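PDB 2Z1Q: acyl-CoA dehydrogenase, which probably oxidises saturated acyl-CoA thioesters to their 2,3-dehydroacyl-CoA products, using a bound FAD and passing the electrons to an acceptor. Local coordinates for residues B[223-228]-B[388-393]. Residues are numbered along the deposited sequence; the frame is centred on the assembly and turned at random.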
loop_
_atom_site.group_PDB
_atom_site.type_symbol
_atom_site.label_atom_id
_atom_site.label_comp_id
_atom_site.label_asym_id
_atom_site.label_seq_id
_atom_site.Cartn_x
_atom_site.Cartn_y
_atom_site.Cartn_z
ATOM N N MET B 223 13.893 3.578 2.422
ATOM C CA MET B 223 13.238 2.272 2.489
ATOM C C MET B 223 13.465 1.423 1.245
ATOM O O MET B 223 13.420 0.200 1.329
ATOM C CB MET B 223 11.720 2.358 2.813
ATOM C CG MET B 223 10.765 2.547 1.664
ATOM S SD MET B 223 9.056 2.054 1.973
ATOM C CE MET B 223 8.593 3.218 3.252
ATOM N N GLY B 224 13.745 2.068 0.111
ATOM C CA GLY B 224 13.944 1.335 -1.132
ATOM C C GLY B 224 14.895 1.975 -2.126
ATOM O O GLY B 224 15.548 2.970 -1.819
ATOM N N ILE B 225 14.929 1.427 -3.342
ATOM C CA ILE B 225 15.854 1.871 -4.387
ATOM C C ILE B 225 17.238 2.131 -3.779
ATOM O O ILE B 225 17.860 3.170 -4.019
ATOM C CB ILE B 225 15.367 3.141 -5.165
ATOM C CG1 ILE B 225 15.142 4.328 -4.239
ATOM C CG2 ILE B 225 14.074 2.853 -5.886
ATOM C CD1 ILE B 225 14.782 5.571 -5.017
ATOM N N LYS B 226 17.704 1.167 -2.985
ATOM C CA LYS B 226 19.006 1.270 -2.331
ATOM C C LYS B 226 20.168 1.292 -3.329
ATOM O O LYS B 226 21.242 1.811 -3.022
ATOM C CB LYS B 226 19.185 0.121 -1.343
ATOM C CG LYS B 226 18.285 0.201 -0.108
ATOM C CD LYS B 226 18.424 -1.055 0.734
ATOM C CE LYS B 226 17.693 -0.887 2.053
ATOM N NZ LYS B 226 16.362 -0.358 1.756
ATOM N N ALA B 227 19.951 0.735 -4.520
ATOM C CA ALA B 227 20.990 0.725 -5.553
ATOM C C ALA B 227 21.199 2.129 -6.104
ATOM O O ALA B 227 22.099 2.361 -6.904
ATOM C CB ALA B 227 20.600 -0.209 -6.698
ATOM N N SER B 228 20.368 3.071 -5.691
ATOM C CA SER B 228 20.525 4.430 -6.198
ATOM C C SER B 228 21.291 5.293 -5.205
ATOM O O SER B 228 21.172 5.115 -3.987
ATOM C CB SER B 228 19.150 5.059 -6.487
ATOM O OG SER B 228 19.277 6.380 -6.994
ATOM N N TYR B 388 8.196 -4.047 -3.702
ATOM C CA TYR B 388 7.203 -3.374 -2.878
ATOM C C TYR B 388 7.847 -2.109 -2.314
ATOM O O TYR B 388 7.237 -1.036 -2.320
ATOM C CB TYR B 388 6.774 -4.269 -1.721
ATOM C CG TYR B 388 5.737 -3.643 -0.811
ATOM C CD1 TYR B 388 4.391 -3.652 -1.165
ATOM C CD2 TYR B 388 6.101 -3.040 0.399
ATOM C CE1 TYR B 388 3.428 -3.084 -0.346
ATOM C CE2 TYR B 388 5.135 -2.466 1.231
ATOM C CZ TYR B 388 3.799 -2.498 0.843
ATOM O OH TYR B 388 2.800 -1.966 1.618
ATOM N N ARG B 389 9.084 -2.220 -1.833
ATOM C CA ARG B 389 9.742 -1.049 -1.278
ATOM C C ARG B 389 10.147 -0.019 -2.348
ATOM O O ARG B 389 9.904 1.183 -2.171
ATOM C CB ARG B 389 10.945 -1.462 -0.423
ATOM C CG ARG B 389 10.551 -2.060 0.942
ATOM C CD ARG B 389 11.756 -2.408 1.827
ATOM N NE ARG B 389 12.489 -3.525 1.249
ATOM C CZ ARG B 389 13.603 -3.402 0.530
ATOM N NH1 ARG B 389 14.154 -2.209 0.307
ATOM N NH2 ARG B 389 14.137 -4.471 -0.029
ATOM N N ASP B 390 10.720 -0.498 -3.457
ATOM C CA ASP B 390 11.144 0.386 -4.549
ATOM C C ASP B 390 9.979 1.177 -5.146
ATOM O O ASP B 390 10.150 2.303 -5.619
ATOM C CB ASP B 390 11.791 -0.424 -5.688
ATOM C CG ASP B 390 13.120 -1.066 -5.294
ATOM O OD1 ASP B 390 13.609 -0.813 -4.167
ATOM O OD2 ASP B 390 13.676 -1.825 -6.121
ATOM N N ALA B 391 8.795 0.575 -5.137
ATOM C CA ALA B 391 7.630 1.226 -5.735
ATOM C C ALA B 391 7.136 2.462 -5.015
ATOM O O ALA B 391 6.744 3.442 -5.641
ATOM C CB ALA B 391 6.496 0.231 -5.849
ATOM N N ARG B 392 7.155 2.387 -3.691
ATOM C CA ARG B 392 6.664 3.450 -2.822
ATOM C C ARG B 392 7.088 4.887 -3.199
ATOM O O ARG B 392 6.287 5.825 -3.089
ATOM C CB ARG B 392 7.078 3.142 -1.369
ATOM C CG ARG B 392 6.001 3.442 -0.332
ATOM C CD ARG B 392 5.386 4.752 -0.666
ATOM N NE ARG B 392 4.120 5.074 -0.037
ATOM C CZ ARG B 392 3.440 6.156 -0.392
ATOM N NH1 ARG B 392 2.284 6.467 0.181
ATOM N NH2 ARG B 392 3.926 6.913 -1.362
ATOM N N ILE B 393 8.326 5.065 -3.647
ATOM C CA ILE B 393 8.812 6.404 -3.996
ATOM C C ILE B 393 8.103 7.045 -5.194
ATOM O O ILE B 393 7.995 8.268 -5.284
ATOM C CB ILE B 393 10.346 6.367 -4.266
ATOM C CG1 ILE B 393 10.915 7.789 -4.291
ATOM C CG2 ILE B 393 10.632 5.659 -5.587
ATOM C CD1 ILE B 393 10.707 8.564 -2.993
HETATM O O HOH W 1 15.810 -1.145 -2.290
#
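Arg389 and Asp390, neighbours on helix 383-392, each bind the backbone of loop 223-228, joining the C-terminal helical domain of the acyl-CoA dehydrogenase fold to its middle beta domain beside the FAD. Arg389 NH1 donates to Met223 O over 2.7 Å; the bond is nearly straight (165°), and the oxygen lies in the guanidinium plane, at its edge. A bend at chi3 (-68°) folds the arginine chain around this oxygen, while NE forms a salt bridge to Glu385 OE2. On the next residue, Asp390 OD1 takes the amide hydrogen of Ile225 at 2.7 Å from N to OD1, the donor standing well above the carboxylate plane. Water 1 ties the two bonds together, donating to Asp390 OD1 and accepting from Arg389 NH1 and from Lys226 N. An alanine in place of Arg389 would probably leave Met223 O without its guanidinium donor, water 1 with one partner fewer and Glu385 without this salt-bridge partner.

Two like charges also meet here: Lys226 NZ comes 3.2 Å from Arg389 NH1, a repulsion probably eased by the hydrogen bond of NZ to Lys222 O, and perhaps by Glu385, which pairs with Arg389 NE.

Between these polar groups the chains come together most closely at Gly224, whose CA lies 4.5 Å from Asp390 CA. The apolar contacts flank this point. Met223 SD rests against CB and CG of Arg392, whose guanidinium turns away to Asp367 of the second subunit. Ile225 CG2 packs against CB and O of Asp390. Toward the FAD, which both isoleucines touch, Ile225 CD1 meets Ile393 CG2 at 4.2 Å, the two side chains crossing at about a right angle.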